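PDB 2FUP: hypothetical protein PA3352 from Pseudomonas aeruginosa, which is probably a flagellar synthesis protein of the FlgN family, whose relatives serve as export chaperones for hook-filament junction proteins. Local coordinates for residues L25-E28 with E29-L33. Residues are numbered along the deposited sequence; the frame is centred on the assembly and turned at random.
Sequences LVDE and EFQAL
Near the C-terminal end of helix 7-34, Asp27 and Gln31 illustrate the i to i+4 side-chain bridge of an alpha-helix, laid over the regular backbone ladder. Gln31 NE2 reaches Asp27 OD2 at 2.9 Å, but the N-H...O angle of 127° makes this a weak bond, and the carboxylate and amide planes stand 63° apart. The two torsions bring the groups together: Asp27 carries CG anti to its own N, whereas Gln31 sets CG anti to its carbonyl carbon (chi1 -66°), which turns its chain back toward the preceding turn. On the way, Gln31 CG passes in van der Waals contact 3.4 Å from Asp27 O. That carbonyl accepts the hydrogen bond from Gln31 N at 3.0 Å, so backbone and side chain tie the same two residues together. Asp27 OD1 lies obliquely near the Phe30 ring, 4.3 Å from CD2. In the same backbone ladder, Glu29 N, Phe30 N and Ala32 N donate to Leu25 O, Val26 O and Glu28 O.

Elsewhere round the helix, Glu29 is buried, its carboxylate paired with Lys48 and bonded to Asn112, whose ND2 also reaches Val26 O. Arg111 makes a cation-pi contact with Phe30. Leu25, Glu28 and Ala32 touch helix 39-68, while Val26, Phe30 and Leu33 meet helix 88-114, so this end of the helix packs against helices 39-68 and 88-114 of the bundle.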
loop_
_atom_site.group_PDB
_atom_site.type_symbol
_atom_site.label_atom_id
_atom_site.label_comp_id
_atom_site.label_asym_id
_atom_site.label_seq_id
_atom_site.Cartn_x
_atom_site.Cartn_y
_atom_site.Cartn_z
ATOM N N LEU A 25 6.512 10.669 1.142
ATOM C CA LEU A 25 5.701 11.864 1.370
ATOM C C LEU A 25 5.317 12.063 2.839
ATOM O O LEU A 25 5.238 13.191 3.330
ATOM C CB LEU A 25 4.450 11.873 0.483
ATOM C CG LEU A 25 4.634 11.978 -1.029
ATOM C CD1 LEU A 25 3.321 11.757 -1.741
ATOM C CD2 LEU A 25 5.276 13.313 -1.382
ATOM N N VAL A 26 5.031 10.957 3.530
ATOM C CA VAL A 26 4.760 11.079 4.972
ATOM C C VAL A 26 5.990 11.547 5.777
ATOM O O VAL A 26 5.907 12.372 6.708
ATOM C CB VAL A 26 4.211 9.749 5.558
ATOM C CG1 VAL A 26 4.030 9.873 7.081
ATOM C CG2 VAL A 26 2.926 9.443 4.927
ATOM N N ASP A 27 7.166 11.093 5.386
ATOM C CA ASP A 27 8.393 11.555 6.015
ATOM C C ASP A 27 8.635 13.036 5.655
ATOM O O ASP A 27 9.107 13.857 6.481
ATOM C CB ASP A 27 9.579 10.767 5.482
ATOM C CG ASP A 27 10.899 11.208 6.109
ATOM O OD1 ASP A 27 10.969 11.101 7.345
ATOM O OD2 ASP A 27 11.854 11.596 5.366
ATOM N N GLU A 28 8.333 13.414 4.402
ATOM C CA GLU A 28 8.514 14.786 3.972
ATOM C C GLU A 28 7.579 15.693 4.837
ATOM O O GLU A 28 7.915 16.811 5.242
ATOM C CB GLU A 28 8.233 14.899 2.474
ATOM C CG GLU A 28 8.473 16.267 1.943
ATOM C CD GLU A 28 8.556 16.335 0.414
ATOM O OE1 GLU A 28 8.589 15.230 -0.189
ATOM O OE2 GLU A 28 8.519 17.452 -0.176
ATOM N N GLU A 29 6.351 15.205 5.035
ATOM C CA GLU A 29 5.417 15.917 5.887
ATOM C C GLU A 29 5.885 16.057 7.367
ATOM O O GLU A 29 5.752 17.097 7.961
ATOM C CB GLU A 29 4.049 15.227 5.782
ATOM C CG GLU A 29 2.958 15.821 6.623
ATOM C CD GLU A 29 1.701 14.973 6.508
ATOM O OE1 GLU A 29 0.984 15.080 5.482
ATOM O OE2 GLU A 29 1.471 14.144 7.406
ATOM N N PHE A 30 6.453 15.004 7.909
ATOM C CA PHE A 30 7.086 15.046 9.235
ATOM C C PHE A 30 8.119 16.161 9.284
ATOM O O PHE A 30 8.151 16.994 10.226
ATOM C CB PHE A 30 7.711 13.681 9.541
ATOM C CG PHE A 30 8.443 13.632 10.789
ATOM C CD1 PHE A 30 7.797 13.825 11.974
ATOM C CD2 PHE A 30 9.799 13.342 10.766
ATOM C CE1 PHE A 30 8.510 13.767 13.182
ATOM C CE2 PHE A 30 10.532 13.306 11.953
ATOM C CZ PHE A 30 9.895 13.517 13.143
ATOM N N GLN A 31 8.959 16.229 8.248
ATOM C CA GLN A 31 9.983 17.285 8.236
ATOM C C GLN A 31 9.373 18.680 8.210
ATOM O O GLN A 31 9.793 19.639 8.859
ATOM C CB GLN A 31 10.904 17.113 7.040
ATOM C CG GLN A 31 11.719 15.855 7.143
ATOM C CD GLN A 31 12.582 15.616 5.926
ATOM O OE1 GLN A 31 13.266 16.523 5.409
ATOM N NE2 GLN A 31 12.538 14.400 5.432
ATOM N N ALA A 32 8.360 18.820 7.358
ATOM C CA ALA A 32 7.644 20.073 7.297
ATOM C C ALA A 32 7.037 20.459 8.627
ATOM O O ALA A 32 7.074 21.626 8.990
ATOM C CB ALA A 32 6.524 19.987 6.268
ATOM N N LEU A 33 6.382 19.507 9.290
ATOM C CA LEU A 33 5.805 19.778 10.616
ATOM C C LEU A 33 6.856 20.218 11.619
ATOM O O LEU A 33 6.637 21.180 12.388
ATOM C CB LEU A 33 5.129 18.546 11.156
ATOM C CG LEU A 33 3.843 18.163 10.485
ATOM C CD1 LEU A 33 3.430 16.774 10.914
ATOM C CD2 LEU A 33 2.708 19.130 10.643
#